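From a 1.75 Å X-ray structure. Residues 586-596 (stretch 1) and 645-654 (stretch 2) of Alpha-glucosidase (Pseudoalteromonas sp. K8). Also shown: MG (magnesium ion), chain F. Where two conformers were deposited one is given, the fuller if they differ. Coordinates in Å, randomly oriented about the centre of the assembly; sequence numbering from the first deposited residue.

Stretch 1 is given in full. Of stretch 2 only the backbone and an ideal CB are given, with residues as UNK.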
# COMPACT_ATOMS: atom_id res chain seq x y z
N TYR A 586 6.94 -15.20 -13.51
CA TYR A 586 5.75 -15.65 -12.82
C TYR A 586 4.55 -14.86 -13.33
O TYR A 586 4.69 -13.70 -13.73
CB TYR A 586 5.88 -15.46 -11.31
CG TYR A 586 6.78 -16.50 -10.68
CD1 TYR A 586 8.16 -16.42 -10.79
CD2 TYR A 586 6.23 -17.58 -10.00
CE1 TYR A 586 8.98 -17.39 -10.23
CE2 TYR A 586 7.03 -18.55 -9.43
CZ TYR A 586 8.40 -18.45 -9.55
OH TYR A 586 9.20 -19.41 -8.98
N LEU A 587 3.38 -15.48 -13.32
CA LEU A 587 2.16 -14.80 -13.71
C LEU A 587 1.08 -15.06 -12.68
O LEU A 587 0.96 -16.17 -12.15
CB LEU A 587 1.70 -15.25 -15.11
CG LEU A 587 0.40 -14.64 -15.66
CD1 LEU A 587 0.47 -14.51 -17.17
CD2 LEU A 587 -0.82 -15.47 -15.25
N GLY A 588 0.28 -14.03 -12.40
CA GLY A 588 -0.91 -14.23 -11.60
C GLY A 588 -2.07 -13.49 -12.24
O GLY A 588 -1.90 -12.38 -12.76
N ALA A 589 -3.25 -14.10 -12.25
CA ALA A 589 -4.45 -13.46 -12.76
C ALA A 589 -5.61 -13.75 -11.81
O ALA A 589 -5.69 -14.86 -11.27
CB ALA A 589 -4.79 -13.94 -14.17
N VAL A 590 -6.47 -12.76 -11.58
CA VAL A 590 -7.69 -12.98 -10.80
C VAL A 590 -8.85 -12.28 -11.49
O VAL A 590 -8.67 -11.34 -12.27
CB VAL A 590 -7.58 -12.47 -9.34
CG1 VAL A 590 -6.46 -13.20 -8.59
CG2 VAL A 590 -7.40 -10.96 -9.30
N THR A 591 -10.05 -12.77 -11.20
CA THR A 591 -11.27 -12.14 -11.69
C THR A 591 -12.15 -11.76 -10.50
O THR A 591 -11.81 -11.99 -9.34
CB THR A 591 -12.01 -13.06 -12.66
OG1 THR A 591 -13.14 -12.38 -13.20
CG2 THR A 591 -12.46 -14.34 -11.93
N ASP A 592 -13.29 -11.16 -10.82
CA ASP A 592 -14.28 -10.76 -9.82
C ASP A 592 -15.34 -11.85 -9.68
O ASP A 592 -15.02 -13.04 -9.76
CB ASP A 592 -14.91 -9.41 -10.21
CG ASP A 592 -15.55 -9.44 -11.61
OD1 ASP A 592 -15.57 -10.52 -12.23
OD2 ASP A 592 -16.05 -8.38 -12.07
N GLU A 593 -16.61 -11.47 -9.51
CA GLU A 593 -17.65 -12.49 -9.35
C GLU A 593 -17.94 -13.25 -10.64
O GLU A 593 -18.62 -14.29 -10.59
CB GLU A 593 -18.94 -11.86 -8.81
CG GLU A 593 -19.72 -11.02 -9.84
CD GLU A 593 -19.08 -9.65 -10.11
OE1 GLU A 593 -18.19 -9.22 -9.34
OE2 GLU A 593 -19.48 -9.00 -11.11
N GLN A 594 -17.44 -12.79 -11.78
CA GLN A 594 -17.73 -13.41 -13.07
C GLN A 594 -16.59 -14.33 -13.50
O GLN A 594 -15.42 -13.99 -13.34
CB GLN A 594 -17.95 -12.34 -14.15
CG GLN A 594 -19.17 -11.46 -13.95
CD GLN A 594 -19.46 -10.60 -15.17
OE1 GLN A 594 -18.82 -10.75 -16.22
NE2 GLN A 594 -20.42 -9.70 -15.04
N ALA A 595 -16.95 -15.49 -14.06
CA ALA A 595 -15.97 -16.27 -14.80
C ALA A 595 -15.53 -15.49 -16.03
O ALA A 595 -16.35 -14.83 -16.68
CB ALA A 595 -16.57 -17.62 -15.21
N ARG A 596 -14.24 -15.54 -16.34
CA ARG A 596 -13.69 -14.73 -17.43
C ARG A 596 -12.65 -15.53 -18.20
O ARG A 596 -11.86 -16.27 -17.61
CB ARG A 596 -13.01 -13.43 -16.92
CG ARG A 596 -13.98 -12.38 -16.43
CD ARG A 596 -13.31 -11.05 -15.97
NE ARG A 596 -14.31 -10.31 -15.20
CZ ARG A 596 -15.24 -9.55 -15.75
NH1 ARG A 596 -15.25 -9.39 -17.08
NH2 ARG A 596 -16.15 -8.93 -15.00
N UNK A 645 -4.57 -19.03 -23.07
CA UNK A 645 -5.95 -18.66 -22.78
C UNK A 645 -6.18 -18.94 -21.30
O UNK A 645 -6.17 -20.09 -20.87
CB UNK A 645 -6.94 -19.42 -23.66
N UNK A 646 -6.37 -17.87 -20.52
CA UNK A 646 -6.73 -18.02 -19.12
C UNK A 646 -8.23 -18.22 -19.01
O UNK A 646 -9.01 -17.44 -19.55
CB UNK A 646 -6.28 -16.81 -18.30
N UNK A 647 -8.64 -19.27 -18.30
CA UNK A 647 -10.05 -19.54 -18.04
C UNK A 647 -10.23 -19.46 -16.53
O UNK A 647 -9.92 -20.42 -15.80
CB UNK A 647 -10.49 -20.90 -18.59
N UNK A 648 -10.73 -18.33 -16.06
CA UNK A 648 -10.87 -18.05 -14.64
C UNK A 648 -12.29 -18.40 -14.21
O UNK A 648 -13.26 -17.95 -14.84
CB UNK A 648 -10.55 -16.59 -14.33
N UNK A 649 -12.42 -19.20 -13.16
CA UNK A 649 -13.73 -19.51 -12.61
C UNK A 649 -14.31 -18.27 -11.93
O UNK A 649 -13.65 -17.24 -11.79
CB UNK A 649 -13.64 -20.68 -11.62
N UNK A 650 -15.57 -18.37 -11.50
CA UNK A 650 -16.13 -17.30 -10.68
C UNK A 650 -15.25 -17.09 -9.45
O UNK A 650 -14.92 -18.04 -8.73
CB UNK A 650 -17.57 -17.62 -10.27
N UNK A 651 -14.85 -15.83 -9.23
CA UNK A 651 -13.85 -15.46 -8.22
C UNK A 651 -12.66 -16.42 -8.24
O UNK A 651 -12.17 -16.88 -7.21
CB UNK A 651 -14.48 -15.44 -6.83
N UNK A 652 -12.20 -16.71 -9.46
CA UNK A 652 -11.09 -17.61 -9.66
C UNK A 652 -9.80 -16.90 -10.04
O UNK A 652 -9.69 -15.67 -10.01
CB UNK A 652 -11.45 -18.63 -10.74
N UNK A 653 -8.82 -17.70 -10.43
CA UNK A 653 -7.51 -17.16 -10.72
C UNK A 653 -6.61 -18.24 -11.30
O UNK A 653 -6.97 -19.42 -11.36
CB UNK A 653 -6.89 -16.56 -9.46
N UNK A 654 -5.44 -17.80 -11.75
CA UNK A 654 -4.41 -18.69 -12.27
C UNK A 654 -3.06 -18.17 -11.81
O UNK A 654 -2.83 -16.96 -11.81
CB UNK A 654 -4.47 -18.79 -13.80
MG MG F . -16.51 -6.37 -11.73

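Position 645 lies beyond the reach of stretch 1. Its ideal CB has no atom of that stretch within 5.5 Å. Strand angles (-105/112) suit a beta-branched residue, but many would do. It is Thr645, whose OG1 is hydrogen-bonded elsewhere in the structure.

Position 646 points toward stretch 1, with the CB of Ala589 5.2 Å from its ideal CB. Ala589 is small and Leu587 lies nearby, so the gap calls for a long apolar chain: Leu, Ile or Met. It is Leu646. Its CD1 comes to 3.7 Å from Ala589 CB and 4.4 Å from Leu587 CD2.

Position 647 points away; any polar, charged or apolar chain would do. Lys647 occupies it and barely touches stretch 1.

Position 648 pairs with Arg596 across an antiparallel bridge. Its N gives a hydrogen bond to Arg596 O (2.8 Å), and its O accepts one from Arg596 N (3.0 Å). The ideal CB is 3.8 Å from Thr591 CG2, on the face that also carries Ala589. A medium apolar chain such as Leu, Ile or Val would suit. It is Leu648, modelled in two conformers. In the one given, CD2 lies 3.8 Å from Thr591 CB and 4.2 Å from Ala589 CB.

Position 649 points away, and its ideal CB has nothing of stretch 1 within 5.5 Å. Small or large residues are equally possible as far as stretch 1 goes. Ala649 is found; its O lies 3.1 Å from Thr591 CG2.

Position 650 points sideways, its ideal CB 3.5 Å from Glu593 O. Small or medium chains fit, polar or not. Thr650 sets CG2 3.5 Å from Glu593 O and 4.2 Å from Ala595 CB. Its OG1 bonds elsewhere.

Position 651 has positive phi (44/45), which favours Gly, Asn or Asp, though others can adopt it. Its N donates to Asp592 O (2.8 Å). Ser651 is found; its OG is hydrogen-bonded elsewhere.

Position 652 needs glycine: a CB would stand 2.7 Å from the N of 649. Gly652 O accepts from Thr591 N (3.2 Å).

Position 653 is extended (-173/173). A CB would clash with Ala589 O at 2.8 Å. Glycine is again expected. Gly653 brings its CA to 3.0 Å from Ala589 O.

Position 654 pairs with Ala589: its N donates to Ala589 O (3.0 Å), and Ala589 N donates to its O (2.9 Å). The ideal CB is 4.8 Å from Ala589 O and 5.1 Å from Leu587 CD2, so there is room; strand geometry favours Val, Ile or Thr, but others would fit. It is Thr654, with chi1 in m.

Stretch 2 645-654: TLKLATSGGT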
# COMPACT_ATOMS: atom_id res chain seq x y z
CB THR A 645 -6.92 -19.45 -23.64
OG1 THR A 645 -6.65 -19.19 -25.02
CG2 THR A 645 -8.35 -19.05 -23.32
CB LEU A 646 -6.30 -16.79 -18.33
CG LEU A 646 -4.80 -16.47 -18.39
CD1 LEU A 646 -4.51 -15.16 -17.67
CD2 LEU A 646 -4.00 -17.62 -17.79
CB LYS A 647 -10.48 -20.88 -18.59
CG LYS A 647 -10.22 -21.01 -20.07
CD LYS A 647 -11.48 -21.29 -20.84
CE LYS A 647 -11.11 -21.86 -22.21
NZ LYS A 647 -12.22 -22.63 -22.85
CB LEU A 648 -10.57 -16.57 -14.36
CG LEU A 648 -9.10 -16.13 -14.16
CD1 LEU A 648 -8.14 -16.84 -15.09
CD2 LEU A 648 -8.94 -14.63 -14.29
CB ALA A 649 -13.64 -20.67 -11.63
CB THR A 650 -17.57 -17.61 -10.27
OG1 THR A 650 -17.61 -18.88 -9.60
CG2 THR A 650 -18.48 -17.63 -11.50
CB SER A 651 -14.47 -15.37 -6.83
OG SER A 651 -13.65 -14.55 -6.00
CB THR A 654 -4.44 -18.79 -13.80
OG1 THR A 654 -5.62 -19.50 -14.21
CG2 THR A 654 -3.24 -19.57 -14.33
O HOH W 1 -17.40 -6.69 -9.93
O HOH W 2 -18.33 -6.88 -12.61
O HOH W 3 -17.11 -4.39 -11.57
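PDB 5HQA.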